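Local coordinates for protein kallistatin (PDB 6F4V) that inhibits tissue kallikrein as a serpin, forming a stable equimolar complex with the enzyme while being cleaved at its own reactive site, at residues D138-E143 against V149-E154; T124-T129 against L160-N165; S37-M42 against A333-A338; H80-P85 against T91-A96; Y17-S22 against D284-R289. All coordinates share one frame; numbering follows the deposited sequence. Where two conformers were deposited one is given.

Contact 1 (D138-E143 against V149-E154); sequences DHVKKE and VDLVSE
Val140 and Leu151, like Lys141 and Val149, meet without any flat group between them. The one ring nearby, that of His139, lies on another flank of the helix, with Glu143 CG 3.8 Å above one face toward the rim, and it packs edge-to-face with Phe122. Across the contact, helix 129-143, which is helix F of the serpin fold, is met by the chain that doubles back from it toward strand 159-172. Val140 CG2 touches Leu151 CD2 at 3.9 Å, the two side chains crossing at about a right angle above Ala334 of the inserted strand. One helix position on, Lys141 runs out extended and bends only at its last torsion (chi4 -49°), alongside Val149 and pointing the same way, with CE 4.0 Å from Val149 CG2. Hydrogen bonds from outside residues hold the loop's backbone: Asn137 OD1 accepts from Val152 N, and Lys319 NZ binds Val149 O. Between the segments no hydrogen bond forms; the chemistry is purely apolar, the lysine lending methylenes rather than its charge.

Contact 2 (T124-T129 against L160-N165); sequences TNFYDT and LMVLVN
Phe126 sits within a type I turn running from Asn125 to Asp128, where its CA comes within 6.6 Å of the CA of Leu160 on strand 159-172. In serpin terms this is the link between the edge strand 120-124 of the large sheet and helix F (129-143), laid against the start of strand 159-172. That strand is itself irregular here: Leu160 and Met161 both face Ile339, a classic beta bulge. The turn is braced from within by an Asx turn, Tyr127 N donating to Asn125 OD1 at 3.2 Å from above the carbonyl plane. Asp128 then caps the helix, its OD1 accepting from Gly131 N.

The contact proper is carried by one ring. With CG set anti to the carbonyl carbon (chi1 -74°), Phe126 reaches across to the strand and spans Leu160 to Val162. CE2 approaches the backbone, 3.4 Å from Leu160 O, and CZ lies 3.9 Å from Met161 CA. Across the rim, CE1 meets the methyl CG2 of Val162 at 3.7 Å. Leu160 O and the Val162 methyl both come at the ring obliquely, and Thr132 of helix F also packs on it. From its own segment, Thr124 puts its CG2 methyl 3.5 Å above one face of the Phe126 ring, offset toward the rim.

Contact 3 (S37-M42 against A333-A338); sequences SAAYAM and AATSFA
Helix 33-44, the helix B of serpins, runs beneath the large sheet, and here it backs onto strand 328-340, the reactive-centre segment inserted into the middle of that sheet. Ala39 and Tyr40 face Thr335 and Phe337 across axes that approach to 8.6 Å, the helix and strand segments running nearly the same way, 26° apart. Where they are nearest, Ala39 CB abuts the methyl CG2 of Thr335 at 3.7 Å, small against small, and the same methyl lies at the edge of the Tyr40 ring.

Further along, the Phe337 ring, with its CG placed anti to the backbone N (chi1 -165°), turns its edge to the face of Tyr40 in an offset edge-to-face pair, centroids 5.3 Å apart and planes at 87°. Phe337 CD2 comes 3.6 Å from Tyr40 CZ, and Tyr40 OH lies in the plane of the Phe337 ring at its edge. The hydroxyl is buried but satisfied by Ser316 OG, which also binds Ser336 O. An alanine in place of Tyr40 is likely to leave the Phe337 edge without its aromatic face and the Ser316 hydroxyl short of a partner.

Thr335 sorts its branches likewise: the methyl meets the helix while OG1 bonds Ser35 and His318. Apolar surfaces thus make the contact, while the two buried hydroxyls, Tyr40 OH and Thr335 OG1, find their hydrogen bonds outside it.

Contact 4 (H80-P85 against T91-A96); sequences HTLNLP and TRVGSA
Asn83 turns its CG anti to the carbonyl carbon (chi1 -77°) and twists its amide (chi2 -40°) until the group lies against Val93. This is where helix 68-83, helix D of the serpin fold, gives way to the turn leading into strand 89-100. The amide grips one residue by both backbone atoms: Val93 N donates to Asn83 OD1 at 2.8 Å and nearly straight (168°), while Asn83 ND2 donates to Val93 O at 2.9 Å, on a lone pair and in the carbonyl plane. The side chain thus does roughly what a neighbouring strand would. A leucine in its place would probably leave both Val93 N and Val93 O without these partners and let the turn drift from the strand. One residue earlier, Leu82 CD1 packs on Val93 CG2. On the strand's other side, Arg92 pairs with Glu90. A water sits between the two segments, 2.7 Å from Thr91 O and 3.0 Å from Leu84 O.

Contact 5 (Y17-S22 against D284-R289); sequences YYLIAS and DQILPR
Leu19 and Arg289 mark the nearest backbone approach, their CA atoms 8.3 Å apart, so the contact is made mainly by side chains. Residues 17-22 are regular helix, whereas 284-289 leave a short helix and curl on, Arg289 N bonding back to Ile286 O at 3.0 Å.

Leu19 is the centre of the contact. Its CG stands anti to the backbone N (chi1 177°), which carries the forked end out toward the turn, and each branch finds its own partner: CD2 meets Ile286 CG2 at 3.7 Å, and CD1 reaches Arg289 CB at 3.8 Å. Next to it, Ile20 brings its CD1 within 3.9 Å of Ile286 CD1, the side chains crossing at about a right angle. Ile286 therefore offers two methyls to two neighbouring helix residues, and Phe16, from the same helix, packs on it as well.

Arg289 meets Leu19 chiefly through its CB. Its chain bends at chi3 and folds its head back over its own turn, so that NH1 donates to Gln285 O at 2.7 Å and the guanidinium lies with one face over Ile286 O. A salt bridge from NE to Glu23 fastens the same group to the end of the opposing helix. The pairing joins helix 6-23, the serpin helix A, to the short helix 283-286 that follows strand 269-282 of the large sheet, an apolar seam closed at its outer margin by a charged residue.

In the fold
Contact 3 lies deepest, about 9 Å from the chain's centre to its own, and is the one built around an aromatic pair. Contact 2 is buried too, but far out at one end of the large sheet; contacts 1, 4 and 5 are only partly buried. Strands 328-340 and 159-172 are neighbours in that sheet, which joins contacts 2 and 3, and strand 89-100 of contact 4 borders 159-172. Helix F bears on both contacts 1 and 2, where Val140 packs on Val164. The Glu143–Arg92 salt bridge ties contacts 1 and 4, while Tyr40 touches Leu287 of contact 5. Contact 4 alone has direct hydrogen bonds between its segments; the others rely on packing, which in contact 2 sets a ring against strand backbone.

Contact 1 (D138-E143 against V149-E154)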
# COMPACT_ATOMS: atom_id res chain seq x y z
N ASP A 138 5.01 -13.92 -13.17
CA ASP A 138 6.35 -13.54 -13.61
C ASP A 138 6.43 -12.06 -13.92
O ASP A 138 7.43 -11.44 -13.62
CB ASP A 138 6.79 -14.31 -14.87
CG ASP A 138 7.11 -15.78 -14.61
OD1 ASP A 138 7.31 -16.22 -13.46
OD2 ASP A 138 7.17 -16.52 -15.62
N HIS A 139 5.41 -11.50 -14.57
CA HIS A 139 5.37 -10.06 -14.88
C HIS A 139 5.42 -9.23 -13.59
O HIS A 139 6.26 -8.33 -13.46
CB HIS A 139 4.12 -9.71 -15.69
CG HIS A 139 3.96 -8.25 -15.97
ND1 HIS A 139 4.82 -7.55 -16.80
CD2 HIS A 139 3.04 -7.34 -15.56
CE1 HIS A 139 4.45 -6.29 -16.86
NE2 HIS A 139 3.36 -6.13 -16.13
N VAL A 140 4.58 -9.57 -12.63
CA VAL A 140 4.57 -8.86 -11.35
C VAL A 140 5.92 -9.01 -10.61
O VAL A 140 6.46 -8.03 -10.06
CB VAL A 140 3.37 -9.31 -10.48
CG1 VAL A 140 3.47 -8.72 -9.07
CG2 VAL A 140 2.05 -8.91 -11.16
N LYS A 141 6.44 -10.23 -10.58
CA LYS A 141 7.73 -10.51 -9.94
C LYS A 141 8.85 -9.67 -10.56
O LYS A 141 9.65 -9.06 -9.84
CB LYS A 141 8.07 -12.00 -10.05
CG LYS A 141 9.28 -12.47 -9.28
CD LYS A 141 9.62 -13.90 -9.68
CE LYS A 141 10.49 -14.59 -8.64
NZ LYS A 141 11.67 -13.76 -8.23
N LYS A 142 8.88 -9.61 -11.89
CA LYS A 142 9.90 -8.84 -12.59
C LYS A 142 9.77 -7.35 -12.25
O LYS A 142 10.75 -6.69 -11.91
CB LYS A 142 9.76 -9.06 -14.09
CG LYS A 142 10.70 -8.25 -14.95
CD LYS A 142 10.65 -8.76 -16.38
CE LYS A 142 11.31 -7.78 -17.33
NZ LYS A 142 12.69 -7.45 -16.89
N GLU A 143 8.55 -6.84 -12.32
CA GLU A 143 8.29 -5.44 -12.03
C GLU A 143 8.56 -5.01 -10.60
O GLU A 143 8.82 -3.83 -10.34
CB GLU A 143 6.87 -5.07 -12.43
CG GLU A 143 6.65 -5.10 -13.93
CD GLU A 143 7.45 -4.06 -14.71
OE1 GLU A 143 8.08 -3.14 -14.14
OE2 GLU A 143 7.44 -4.17 -15.94
N VAL A 149 6.05 -12.34 -5.34
CA VAL A 149 6.04 -13.67 -5.95
C VAL A 149 4.64 -14.28 -5.73
O VAL A 149 4.04 -14.15 -4.65
CB VAL A 149 7.13 -14.56 -5.27
CG1 VAL A 149 7.34 -15.88 -6.03
CG2 VAL A 149 8.47 -13.83 -5.22
N ASP A 150 4.13 -14.95 -6.75
CA ASP A 150 2.87 -15.68 -6.70
C ASP A 150 1.69 -14.79 -6.29
O ASP A 150 0.87 -15.14 -5.44
CB ASP A 150 3.00 -16.95 -5.82
CG ASP A 150 4.13 -17.91 -6.32
OD1 ASP A 150 4.42 -17.98 -7.55
OD2 ASP A 150 4.73 -18.60 -5.45
N LEU A 151 1.60 -13.61 -6.91
CA LEU A 151 0.50 -12.69 -6.60
C LEU A 151 -0.85 -13.40 -6.77
O LEU A 151 -1.69 -13.41 -5.87
CB LEU A 151 0.53 -11.45 -7.48
CG LEU A 151 -0.68 -10.52 -7.34
CD1 LEU A 151 -0.81 -10.01 -5.90
CD2 LEU A 151 -0.65 -9.39 -8.34
N VAL A 152 -1.05 -13.95 -7.97
CA VAL A 152 -2.28 -14.65 -8.29
C VAL A 152 -2.11 -16.12 -7.85
O VAL A 152 -1.44 -16.89 -8.53
CB VAL A 152 -2.59 -14.52 -9.79
CG1 VAL A 152 -3.84 -15.32 -10.15
CG2 VAL A 152 -2.77 -13.07 -10.16
N SER A 153 -2.70 -16.46 -6.70
CA SER A 153 -2.57 -17.81 -6.11
C SER A 153 -3.67 -18.80 -6.54
O SER A 153 -3.54 -19.99 -6.26
CB SER A 153 -2.56 -17.71 -4.59
OG SER A 153 -3.66 -16.92 -4.15
N GLU A 154 -4.75 -18.31 -7.17
CA GLU A 154 -5.82 -19.12 -7.79
C GLU A 154 -6.27 -18.41 -9.05
O GLU A 154 -6.25 -17.17 -9.10
CB GLU A 154 -7.10 -19.17 -6.95
CG GLU A 154 -6.99 -19.60 -5.52
CD GLU A 154 -8.28 -19.34 -4.76
OE1 GLU A 154 -8.18 -19.06 -3.53
OE2 GLU A 154 -9.38 -19.39 -5.38

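Contact 2 (T124-T129 against L160-N165)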
# COMPACT_ATOMS: atom_id res chain seq x y z
N THR A 124 -3.69 -13.55 -23.37
CA THR A 124 -3.40 -14.87 -22.82
C THR A 124 -4.57 -15.81 -23.01
O THR A 124 -5.72 -15.39 -23.22
CB THR A 124 -3.00 -14.78 -21.32
OG1 THR A 124 -2.58 -16.08 -20.84
CG2 THR A 124 -4.15 -14.27 -20.47
N ASN A 125 -4.27 -17.10 -22.94
CA ASN A 125 -5.28 -18.15 -23.06
C ASN A 125 -5.66 -18.61 -21.67
O ASN A 125 -4.92 -19.36 -21.02
CB ASN A 125 -4.72 -19.32 -23.90
CG ASN A 125 -5.68 -20.48 -24.00
OD1 ASN A 125 -6.88 -20.35 -23.75
ND2 ASN A 125 -5.15 -21.64 -24.38
N PHE A 126 -6.84 -18.19 -21.20
CA PHE A 126 -7.29 -18.56 -19.84
C PHE A 126 -7.70 -20.03 -19.67
O PHE A 126 -7.91 -20.48 -18.54
CB PHE A 126 -8.38 -17.59 -19.35
CG PHE A 126 -7.85 -16.22 -18.95
CD1 PHE A 126 -7.18 -16.04 -17.74
CD2 PHE A 126 -8.01 -15.11 -19.78
CE1 PHE A 126 -6.69 -14.79 -17.37
CE2 PHE A 126 -7.53 -13.85 -19.41
CZ PHE A 126 -6.86 -13.70 -18.20
N TYR A 127 -7.84 -20.78 -20.78
CA TYR A 127 -7.96 -22.26 -20.70
C TYR A 127 -6.68 -22.87 -20.15
O TYR A 127 -6.72 -23.87 -19.43
CB TYR A 127 -8.29 -22.89 -22.06
CG TYR A 127 -9.57 -22.41 -22.72
CD1 TYR A 127 -10.78 -22.36 -22.01
CD2 TYR A 127 -9.58 -22.01 -24.07
CE1 TYR A 127 -11.96 -21.91 -22.62
CE2 TYR A 127 -10.74 -21.57 -24.69
CZ TYR A 127 -11.93 -21.52 -23.96
OH TYR A 127 -13.07 -21.07 -24.58
N ASP A 128 -5.54 -22.27 -20.48
CA ASP A 128 -4.25 -22.63 -19.91
C ASP A 128 -4.06 -21.88 -18.58
O ASP A 128 -3.39 -20.85 -18.50
CB ASP A 128 -3.14 -22.31 -20.92
CG ASP A 128 -1.77 -22.78 -20.48
OD1 ASP A 128 -1.62 -23.38 -19.39
OD2 ASP A 128 -0.82 -22.53 -21.25
N THR A 129 -4.68 -22.42 -17.54
CA THR A 129 -4.62 -21.86 -16.19
C THR A 129 -3.18 -21.79 -15.68
O THR A 129 -2.75 -20.74 -15.18
CB THR A 129 -5.52 -22.68 -15.25
OG1 THR A 129 -6.86 -22.64 -15.75
CG2 THR A 129 -5.49 -22.11 -13.82
N LEU A 160 -11.86 -14.26 -17.94
CA LEU A 160 -11.58 -13.64 -19.23
C LEU A 160 -10.66 -12.41 -19.15
O LEU A 160 -10.23 -11.90 -20.18
CB LEU A 160 -12.89 -13.24 -19.90
CG LEU A 160 -13.93 -14.37 -20.09
CD1 LEU A 160 -15.27 -13.75 -20.49
CD2 LEU A 160 -13.46 -15.41 -21.12
N MET A 161 -10.39 -11.92 -17.94
CA MET A 161 -9.47 -10.80 -17.78
C MET A 161 -8.91 -10.77 -16.37
O MET A 161 -9.62 -11.03 -15.42
CB MET A 161 -10.18 -9.46 -18.10
CG MET A 161 -9.27 -8.25 -18.06
SD MET A 161 -10.20 -6.70 -18.20
CE MET A 161 -10.47 -6.33 -16.46
N VAL A 162 -7.63 -10.44 -16.25
CA VAL A 162 -7.05 -10.14 -14.96
C VAL A 162 -6.40 -8.77 -15.06
O VAL A 162 -5.56 -8.53 -15.93
CB VAL A 162 -6.03 -11.19 -14.52
CG1 VAL A 162 -5.39 -10.79 -13.20
CG2 VAL A 162 -6.69 -12.54 -14.39
N LEU A 163 -6.82 -7.87 -14.17
CA LEU A 163 -6.22 -6.57 -14.00
C LEU A 163 -5.15 -6.70 -12.93
O LEU A 163 -5.36 -7.36 -11.92
CB LEU A 163 -7.30 -5.61 -13.55
CG LEU A 163 -6.96 -4.19 -13.20
CD1 LEU A 163 -8.17 -3.31 -13.54
CD2 LEU A 163 -6.53 -4.00 -11.75
N VAL A 164 -4.01 -6.07 -13.15
CA VAL A 164 -3.00 -5.97 -12.13
C VAL A 164 -2.37 -4.60 -12.07
O VAL A 164 -2.29 -3.87 -13.08
CB VAL A 164 -1.87 -7.03 -12.23
CG1 VAL A 164 -2.45 -8.42 -12.40
CG2 VAL A 164 -0.92 -6.73 -13.37
N ASN A 165 -1.93 -4.23 -10.88
CA ASN A 165 -0.95 -3.18 -10.81
C ASN A 165 0.10 -3.49 -9.79
O ASN A 165 -0.02 -4.45 -9.03
CB ASN A 165 -1.61 -1.84 -10.57
CG ASN A 165 -2.05 -1.63 -9.16
OD1 ASN A 165 -1.64 -2.33 -8.25
ND2 ASN A 165 -2.88 -0.62 -8.96

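Contact 3 (S37-M42 against A333-A338)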
# COMPACT_ATOMS: atom_id res chain seq x y z
N SER A 37 -6.11 1.23 -4.27
CA SER A 37 -6.93 2.35 -4.78
C SER A 37 -6.82 2.49 -6.31
O SER A 37 -7.84 2.58 -7.02
CB SER A 37 -6.55 3.65 -4.09
OG SER A 37 -6.91 3.60 -2.73
N ALA A 38 -5.59 2.53 -6.82
CA ALA A 38 -5.37 2.65 -8.25
C ALA A 38 -5.89 1.47 -9.07
O ALA A 38 -6.42 1.67 -10.16
CB ALA A 38 -3.90 2.88 -8.57
N ALA A 39 -5.76 0.26 -8.54
CA ALA A 39 -6.32 -0.94 -9.20
C ALA A 39 -7.84 -0.84 -9.35
O ALA A 39 -8.42 -1.07 -10.42
CB ALA A 39 -5.93 -2.21 -8.46
N TYR A 40 -8.48 -0.51 -8.25
CA TYR A 40 -9.95 -0.45 -8.22
C TYR A 40 -10.51 0.76 -8.96
O TYR A 40 -11.53 0.65 -9.64
CB TYR A 40 -10.45 -0.59 -6.79
CG TYR A 40 -10.44 -2.04 -6.34
CD1 TYR A 40 -9.25 -2.74 -6.12
CD2 TYR A 40 -11.63 -2.73 -6.17
CE1 TYR A 40 -9.25 -4.07 -5.73
CE2 TYR A 40 -11.63 -4.05 -5.75
CZ TYR A 40 -10.46 -4.72 -5.55
OH TYR A 40 -10.53 -6.04 -5.17
N ALA A 41 -9.80 1.89 -8.92
CA ALA A 41 -10.21 3.03 -9.74
C ALA A 41 -10.09 2.70 -11.24
O ALA A 41 -11.02 2.97 -12.04
CB ALA A 41 -9.40 4.25 -9.38
N MET A 42 -9.01 2.02 -11.61
CA MET A 42 -8.89 1.56 -13.00
C MET A 42 -10.02 0.59 -13.42
O MET A 42 -10.61 0.76 -14.50
CB MET A 42 -7.53 0.92 -13.22
CG MET A 42 -7.28 0.54 -14.68
SD MET A 42 -5.58 -0.01 -14.90
CE MET A 42 -5.58 -1.58 -14.23
N ALA A 333 4.58 -3.90 -3.67
CA ALA A 333 3.23 -4.43 -3.57
C ALA A 333 2.62 -4.60 -4.93
O ALA A 333 3.04 -4.00 -5.92
CB ALA A 333 2.35 -3.55 -2.70
N ALA A 334 1.61 -5.45 -4.99
CA ALA A 334 0.81 -5.59 -6.18
C ALA A 334 -0.60 -6.03 -5.85
O ALA A 334 -0.85 -6.61 -4.81
CB ALA A 334 1.48 -6.59 -7.10
N THR A 335 -1.51 -5.73 -6.77
CA THR A 335 -2.93 -6.04 -6.63
C THR A 335 -3.41 -6.66 -7.92
O THR A 335 -3.09 -6.16 -8.99
CB THR A 335 -3.74 -4.73 -6.39
OG1 THR A 335 -3.24 -4.07 -5.24
CG2 THR A 335 -5.23 -5.01 -6.22
N SER A 336 -4.16 -7.75 -7.81
CA SER A 336 -4.83 -8.36 -8.94
C SER A 336 -6.36 -8.26 -8.79
O SER A 336 -6.88 -8.20 -7.67
CB SER A 336 -4.43 -9.82 -9.08
OG SER A 336 -4.99 -10.60 -8.05
N PHE A 337 -7.04 -8.29 -9.93
CA PHE A 337 -8.50 -8.40 -9.95
C PHE A 337 -8.91 -9.21 -11.17
O PHE A 337 -8.69 -8.76 -12.29
CB PHE A 337 -9.17 -7.03 -9.99
CG PHE A 337 -10.62 -7.08 -9.67
CD1 PHE A 337 -11.58 -7.42 -10.62
CD2 PHE A 337 -11.04 -6.83 -8.39
CE1 PHE A 337 -12.93 -7.48 -10.26
CE2 PHE A 337 -12.37 -6.88 -8.05
CZ PHE A 337 -13.31 -7.21 -8.97
N ALA A 338 -9.55 -10.36 -10.95
CA ALA A 338 -9.95 -11.27 -12.00
C ALA A 338 -11.45 -11.14 -12.25
O ALA A 338 -12.24 -10.95 -11.31
CB ALA A 338 -9.57 -12.69 -11.63

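Contact 4 (H80-P85 against T91-A96)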
# COMPACT_ATOMS: atom_id res chain seq x y z
N HIS A 80 1.94 9.58 -12.79
CA HIS A 80 2.97 10.29 -13.57
C HIS A 80 4.07 10.84 -12.66
O HIS A 80 5.27 10.59 -12.89
CB HIS A 80 2.35 11.40 -14.43
CG HIS A 80 3.36 12.15 -15.24
ND1 HIS A 80 3.84 11.69 -16.45
CD2 HIS A 80 4.03 13.31 -14.99
CE1 HIS A 80 4.73 12.55 -16.93
NE2 HIS A 80 4.87 13.53 -16.05
N THR A 81 3.65 11.58 -11.62
CA THR A 81 4.55 12.17 -10.65
C THR A 81 5.42 11.09 -9.99
O THR A 81 6.66 11.20 -9.97
CB THR A 81 3.78 13.02 -9.60
OG1 THR A 81 3.07 14.04 -10.28
CG2 THR A 81 4.69 13.67 -8.56
N LEU A 82 4.80 10.01 -9.50
CA LEU A 82 5.60 8.94 -8.88
C LEU A 82 6.61 8.33 -9.83
O LEU A 82 7.73 7.98 -9.42
CB LEU A 82 4.70 7.85 -8.29
CG LEU A 82 3.85 8.30 -7.11
CD1 LEU A 82 3.00 7.11 -6.62
CD2 LEU A 82 4.73 8.84 -5.99
N ASN A 83 6.24 8.19 -11.10
CA ASN A 83 7.12 7.55 -12.05
C ASN A 83 8.26 8.45 -12.57
O ASN A 83 9.12 7.97 -13.29
CB ASN A 83 6.31 6.98 -13.23
CG ASN A 83 5.61 5.70 -12.86
OD1 ASN A 83 6.19 4.87 -12.17
ND2 ASN A 83 4.36 5.53 -13.29
N LEU A 84 8.29 9.72 -12.19
CA LEU A 84 9.36 10.62 -12.67
C LEU A 84 10.68 10.33 -11.96
O LEU A 84 10.68 10.01 -10.77
CB LEU A 84 9.01 12.09 -12.43
CG LEU A 84 7.96 12.70 -13.35
CD1 LEU A 84 7.65 14.12 -12.91
CD2 LEU A 84 8.38 12.64 -14.82
N PRO A 85 11.81 10.47 -12.69
CA PRO A 85 13.17 10.33 -12.13
C PRO A 85 13.40 11.00 -10.76
O PRO A 85 12.88 12.09 -10.51
CB PRO A 85 14.03 11.02 -13.18
CG PRO A 85 13.32 10.79 -14.47
CD PRO A 85 11.85 10.70 -14.15
N THR A 91 10.76 5.06 -7.43
CA THR A 91 9.38 4.67 -7.32
C THR A 91 8.90 4.35 -8.73
O THR A 91 9.14 5.12 -9.69
CB THR A 91 8.52 5.75 -6.66
OG1 THR A 91 9.10 6.09 -5.39
CG2 THR A 91 7.12 5.26 -6.43
N ARG A 92 8.27 3.18 -8.88
CA ARG A 92 7.64 2.80 -10.13
C ARG A 92 6.29 2.24 -9.81
O ARG A 92 6.17 1.38 -8.91
CB ARG A 92 8.44 1.75 -10.89
CG ARG A 92 9.66 2.32 -11.58
CD ARG A 92 10.49 1.27 -12.29
NE ARG A 92 10.96 0.23 -11.38
CZ ARG A 92 10.41 -0.97 -11.22
NH1 ARG A 92 9.34 -1.36 -11.92
NH2 ARG A 92 10.93 -1.82 -10.33
N VAL A 93 5.29 2.72 -10.53
CA VAL A 93 3.93 2.21 -10.44
C VAL A 93 3.46 1.95 -11.86
O VAL A 93 3.67 2.77 -12.75
CB VAL A 93 3.00 3.18 -9.74
CG1 VAL A 93 1.59 2.58 -9.66
CG2 VAL A 93 3.51 3.50 -8.35
N GLY A 94 2.90 0.77 -12.09
CA GLY A 94 2.43 0.39 -13.41
C GLY A 94 1.21 -0.51 -13.30
O GLY A 94 0.90 -1.03 -12.22
N SER A 95 0.54 -0.69 -14.43
CA SER A 95 -0.70 -1.42 -14.52
C SER A 95 -0.66 -2.29 -15.75
O SER A 95 0.03 -1.96 -16.71
CB SER A 95 -1.86 -0.44 -14.66
OG SER A 95 -2.01 0.33 -13.46
N ALA A 96 -1.50 -3.31 -15.77
CA ALA A 96 -1.62 -4.18 -16.91
C ALA A 96 -2.97 -4.87 -16.91
O ALA A 96 -3.58 -5.10 -15.84
CB ALA A 96 -0.49 -5.20 -16.91
O HOH W 1 10.86 7.23 -9.68

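Contact 5 (Y17-S22 against D284-R289)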
# COMPACT_ATOMS: atom_id res chain seq x y z
N TYR A 17 -6.58 -0.46 6.90
CA TYR A 17 -5.71 -0.80 8.04
C TYR A 17 -6.58 -1.17 9.25
O TYR A 17 -6.36 -2.19 9.92
CB TYR A 17 -4.74 0.34 8.38
CG TYR A 17 -3.86 -0.07 9.52
CD1 TYR A 17 -2.74 -0.83 9.31
CD2 TYR A 17 -4.27 0.13 10.83
CE1 TYR A 17 -1.99 -1.32 10.38
CE2 TYR A 17 -3.57 -0.38 11.92
CZ TYR A 17 -2.42 -1.10 11.70
OH TYR A 17 -1.74 -1.62 12.80
N TYR A 18 -7.52 -0.31 9.56
CA TYR A 18 -8.33 -0.52 10.77
C TYR A 18 -9.06 -1.86 10.74
O TYR A 18 -9.12 -2.56 11.74
CB TYR A 18 -9.32 0.60 10.95
CG TYR A 18 -10.08 0.48 12.26
CD1 TYR A 18 -9.53 1.01 13.44
CD2 TYR A 18 -11.31 -0.15 12.33
CE1 TYR A 18 -10.22 0.92 14.64
CE2 TYR A 18 -12.01 -0.25 13.55
CZ TYR A 18 -11.45 0.30 14.69
OH TYR A 18 -12.10 0.24 15.93
N LEU A 19 -9.61 -2.21 9.59
CA LEU A 19 -10.34 -3.48 9.41
C LEU A 19 -9.39 -4.67 9.65
O LEU A 19 -9.71 -5.57 10.43
CB LEU A 19 -10.98 -3.56 8.02
CG LEU A 19 -11.74 -4.87 7.66
CD1 LEU A 19 -12.66 -4.68 6.48
CD2 LEU A 19 -10.82 -6.00 7.27
N ILE A 20 -8.21 -4.63 9.04
CA ILE A 20 -7.25 -5.73 9.19
C ILE A 20 -6.80 -5.85 10.64
O ILE A 20 -6.75 -6.95 11.21
CB ILE A 20 -5.96 -5.54 8.33
CG1 ILE A 20 -6.30 -5.37 6.84
CG2 ILE A 20 -5.00 -6.72 8.50
CD1 ILE A 20 -7.09 -6.50 6.23
N ALA A 21 -6.46 -4.72 11.23
CA ALA A 21 -5.94 -4.70 12.61
C ALA A 21 -6.98 -5.17 13.61
O ALA A 21 -6.65 -5.77 14.63
CB ALA A 21 -5.48 -3.31 12.97
N SER A 22 -8.24 -4.87 13.34
CA SER A 22 -9.30 -5.26 14.26
C SER A 22 -9.73 -6.71 14.02
O SER A 22 -10.07 -7.40 14.99
CB SER A 22 -10.41 -4.21 14.22
OG SER A 22 -11.06 -4.31 13.03
N ASP A 284 -11.21 -9.94 -2.30
CA ASP A 284 -12.61 -10.33 -2.55
C ASP A 284 -13.32 -10.78 -1.28
O ASP A 284 -14.55 -10.66 -1.22
CB ASP A 284 -12.74 -11.40 -3.65
CG ASP A 284 -11.93 -12.61 -3.37
OD1 ASP A 284 -10.74 -12.58 -3.73
OD2 ASP A 284 -12.47 -13.54 -2.73
N GLN A 285 -12.57 -11.23 -0.27
CA GLN A 285 -13.10 -11.58 1.04
C GLN A 285 -13.16 -10.41 2.02
O GLN A 285 -14.03 -10.39 2.90
CB GLN A 285 -12.35 -12.79 1.64
CG GLN A 285 -12.61 -14.07 0.86
CD GLN A 285 -11.71 -15.24 1.27
OE1 GLN A 285 -10.85 -15.09 2.14
NE2 GLN A 285 -11.89 -16.41 0.63
N ILE A 286 -12.30 -9.40 1.84
CA ILE A 286 -12.20 -8.25 2.75
C ILE A 286 -13.04 -7.04 2.33
O ILE A 286 -13.76 -6.47 3.14
CB ILE A 286 -10.72 -7.80 2.88
CG1 ILE A 286 -9.88 -8.90 3.56
CG2 ILE A 286 -10.58 -6.48 3.64
CD1 ILE A 286 -8.39 -8.76 3.28
N LEU A 287 -12.96 -6.66 1.06
CA LEU A 287 -13.56 -5.42 0.60
C LEU A 287 -15.06 -5.32 0.68
O LEU A 287 -15.55 -4.21 0.80
CB LEU A 287 -13.09 -5.06 -0.80
CG LEU A 287 -11.60 -4.69 -0.95
CD1 LEU A 287 -11.34 -4.33 -2.39
CD2 LEU A 287 -11.11 -3.60 -0.03
N PRO A 288 -15.80 -6.44 0.69
CA PRO A 288 -17.23 -6.27 0.94
C PRO A 288 -17.55 -5.56 2.27
O PRO A 288 -18.62 -4.95 2.39
CB PRO A 288 -17.76 -7.71 0.95
CG PRO A 288 -16.85 -8.41 0.02
CD PRO A 288 -15.49 -7.83 0.33
N ARG A 289 -16.65 -5.64 3.25
CA ARG A 289 -16.82 -4.93 4.50
C ARG A 289 -16.30 -3.50 4.51
O ARG A 289 -16.40 -2.84 5.54
CB ARG A 289 -16.23 -5.74 5.64
CG ARG A 289 -16.98 -7.03 5.85
CD ARG A 289 -16.49 -7.85 7.03
NE ARG A 289 -15.08 -8.22 6.98
CZ ARG A 289 -14.53 -9.09 6.14
NH1 ARG A 289 -15.25 -9.69 5.19
NH2 ARG A 289 -13.23 -9.34 6.20